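Local coordinates for putative gamma-hydroxymuconic semialdehyde dehydrogenase (PDB 4GO3), which probably oxidises an aldehyde, thought to be gamma-hydroxymuconic semialdehyde, to the acid with a nicotinamide cofactor, as an aldehyde dehydrogenase family member, at residues Leu69-Ala72 and Asp73-Glu77. The protein carries 2 engineered substitutions. Sequence-based numbering, arbitrary orientation.
Sequences LKLA and DRIEE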
ATOM      1  N   LEU A  69       0.548 -25.405  -8.721  1.00 24.89           N
ATOM      2  CA  LEU A  69       0.917 -26.665  -8.159  1.00 26.77           C
ATOM      3  C   LEU A  69       1.688 -27.486  -9.152  1.00 28.78           C
ATOM      4  O   LEU A  69       2.663 -28.095  -8.789  1.00 31.11           O
ATOM      5  CB  LEU A  69      -0.315 -27.395  -7.655  1.00 22.55           C
ATOM      6  CG  LEU A  69      -0.929 -26.651  -6.477  1.00 34.81           C
ATOM      7  CD1 LEU A  69      -2.337 -27.075  -6.207  1.00 24.82           C
ATOM      8  CD2 LEU A  69      -0.086 -26.771  -5.243  1.00 20.00           C
ATOM      9  N   LYS A  70       1.271 -27.493 -10.406  1.00 19.68           N
ATOM     10  CA  LYS A  70       1.994 -28.228 -11.424  1.00 20.67           C
ATOM     11  C   LYS A  70       3.346 -27.604 -11.615  1.00 18.42           C
ATOM     12  O   LYS A  70       4.311 -28.284 -11.886  1.00 20.64           O
ATOM     13  CB  LYS A  70       1.258 -28.214 -12.746  1.00 19.36           C
ATOM     14  CG  LYS A  70       0.032 -29.056 -12.783  1.00 26.46           C
ATOM     15  CD  LYS A  70       0.174 -30.199 -13.754  1.00 61.76           C
ATOM     16  CE  LYS A  70       0.095 -29.751 -15.188  1.00 72.14           C
ATOM     17  NZ  LYS A  70       0.643 -30.817 -16.076  1.00 45.54           N
ATOM     18  N   LEU A  71       3.418 -26.297 -11.479  1.00 31.42           N
ATOM     19  CA  LEU A  71       4.694 -25.614 -11.642  1.00 31.40           C
ATOM     20  C   LEU A  71       5.691 -26.033 -10.576  1.00 31.86           C
ATOM     21  O   LEU A  71       6.848 -26.307 -10.876  1.00 35.75           O
ATOM     22  CB  LEU A  71       4.524 -24.096 -11.626  1.00 32.03           C
ATOM     23  CG  LEU A  71       5.834 -23.333 -11.845  1.00 28.46           C
ATOM     24  CD1 LEU A  71       6.368 -23.612 -13.235  1.00 26.76           C
ATOM     25  CD2 LEU A  71       5.604 -21.875 -11.650  1.00 30.08           C
ATOM     26  N   ALA A  72       5.240 -26.075  -9.332  1.00 20.90           N
ATOM     27  CA  ALA A  72       6.102 -26.514  -8.239  1.00 21.88           C
ATOM     28  C   ALA A  72       6.689 -27.886  -8.557  1.00 24.74           C
ATOM     29  O   ALA A  72       7.896 -28.090  -8.462  1.00 24.72           O
ATOM     30  CB  ALA A  72       5.323 -26.541  -6.910  1.00 20.02           C
ATOM     31  N   ASP A  73       5.832 -28.828  -8.920  1.00 30.13           N
ATOM     32  CA  ASP A  73       6.266 -30.180  -9.225  1.00 36.45           C
ATOM     33  C   ASP A  73       7.279 -30.128 -10.338  1.00 41.35           C
ATOM     34  O   ASP A  73       8.356 -30.670 -10.223  1.00 42.68           O
ATOM     35  CB  ASP A  73       5.093 -31.055  -9.659  1.00 35.97           C
ATOM     36  CG  ASP A  73       4.260 -31.551  -8.502  1.00 50.75           C
ATOM     37  OD1 ASP A  73       4.686 -31.437  -7.349  1.00 44.54           O
ATOM     38  OD2 ASP A  73       3.158 -32.049  -8.757  1.00 51.75           O
ATOM     39  N   ARG A  74       6.920 -29.460 -11.419  1.00 37.93           N
ATOM     40  CA  ARG A  74       7.790 -29.339 -12.570  1.00 39.17           C
ATOM     41  C   ARG A  74       9.118 -28.735 -12.194  1.00 44.48           C
ATOM     42  O   ARG A  74      10.143 -29.101 -12.732  1.00 45.31           O
ATOM     43  CB  ARG A  74       7.127 -28.490 -13.641  1.00 45.21           C
ATOM     44  CG  ARG A  74       7.860 -28.479 -14.952  1.00 44.55           C
ATOM     45  CD  ARG A  74       7.928 -29.849 -15.535  1.00 49.15           C
ATOM     46  NE  ARG A  74       8.638 -29.877 -16.801  1.00 63.01           N
ATOM     47  CZ  ARG A  74       9.524 -30.804 -17.136  1.00 66.45           C
ATOM     48  NH1 ARG A  74       9.821 -31.771 -16.295  1.00 48.32           N
ATOM     49  NH2 ARG A  74      10.122 -30.756 -18.305  1.00 70.36           N
ATOM     50  N   ILE A  75       9.091 -27.792 -11.268  1.00 31.26           N
ATOM     51  CA  ILE A  75      10.306 -27.142 -10.822  1.00 30.12           C
ATOM     52  C   ILE A  75      11.164 -28.131 -10.087  1.00 30.51           C
ATOM     53  O   ILE A  75      12.364 -28.094 -10.203  1.00 40.65           O
ATOM     54  CB  ILE A  75      10.022 -25.925  -9.929  1.00 29.27           C
ATOM     55  CG1 ILE A  75       9.737 -24.704 -10.786  1.00 23.50           C
ATOM     56  CG2 ILE A  75      11.187 -25.643  -9.025  1.00 19.75           C
ATOM     57  CD1 ILE A  75       9.061 -23.642 -10.058  1.00 25.29           C
ATOM     58  N   GLU A  76      10.504 -29.031  -9.381  1.00 24.66           N
ATOM     59  CA  GLU A  76      11.168 -30.060  -8.625  1.00 27.77           C
ATOM     60  C   GLU A  76      11.683 -31.139  -9.555  1.00 28.71           C
ATOM     61  O   GLU A  76      12.681 -31.766  -9.279  1.00 30.12           O
ATOM     62  CB  GLU A  76      10.228 -30.607  -7.555  1.00 21.62           C
ATOM     63  CG  GLU A  76      10.468 -29.990  -6.195  1.00 31.66           C
ATOM     64  CD  GLU A  76       9.264 -30.037  -5.292  1.00 40.74           C
ATOM     65  OE1 GLU A  76       9.367 -29.615  -4.129  1.00 39.51           O
ATOM     66  OE2 GLU A  76       8.212 -30.494  -5.735  1.00 46.82           O
ATOM     67  N   GLU A  77      11.022 -31.329 -10.684  1.00 25.56           N
ATOM     68  CA  GLU A  77      11.491 -32.274 -11.685  1.00 34.91           C
ATOM     69  C   GLU A  77      12.701 -31.770 -12.446  1.00 30.87           C
ATOM     70  O   GLU A  77      13.509 -32.544 -12.897  1.00 39.98           O
ATOM     71  CB  GLU A  77      10.404 -32.555 -12.703  1.00 32.49           C
ATOM     72  CG  GLU A  77       9.399 -33.539 -12.302  1.00 34.51           C
ATOM     73  CD  GLU A  77       8.313 -33.587 -13.301  1.00 50.98           C
ATOM     74  OE1 GLU A  77       8.393 -32.810 -14.257  1.00 41.91           O
ATOM     75  OE2 GLU A  77       7.391 -34.395 -13.142  1.00 63.27           O
TER
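L69-A72 and D73-E77 form the last turns of the amphipathic helix 61-77, with L71 and I75 meeting one turn apart on its buried face. Four successive i to i+4 backbone bonds carry the turn, from D73 N to L69 O, R74 N to K70 O, I75 N to L71 O and E76 N to A72 O; the third, between I75 N and L71 O, measures 2.7 Å. The first two are nearly straight, whereas the last two are more bent. L71 turns its CG anti to the backbone N (chi1 -178°), which sets this branch point 3.7 Å from CD1 of I75; both leucine methyls lie a little farther from the same CD1, and the two side chains cross obliquely. Branched aliphatic residues suit this face, because L71 and I75 both also touch F109 of helix 94-113 and L187 of helix 179-191. An alanine in place of I75 would probably take from L71 the CD1 contact of I75 and open a gap beside F109 and L187. The small methyl of A72 packs on R110 of helix 94-113, and that arginine pairs with the carboxylates of both D73 and E76, acids suited to the exposed side. R74 also has its CG anti to the backbone N, but its chain then bends at chi2, and NH1 reaches OE1 of E77 at 2.7 Å in a salt bridge. NH1 comes in on the anti side of OE1, 23° out of the carboxylate plane, and the pair, three residues apart, spans one turn near the helix end. Apolar residues inward and charged residues outward, held on one alpha-helical bond ladder, are characteristic of an amphipathic helix packed against neighbouring helices, here 94-113 and 179-191.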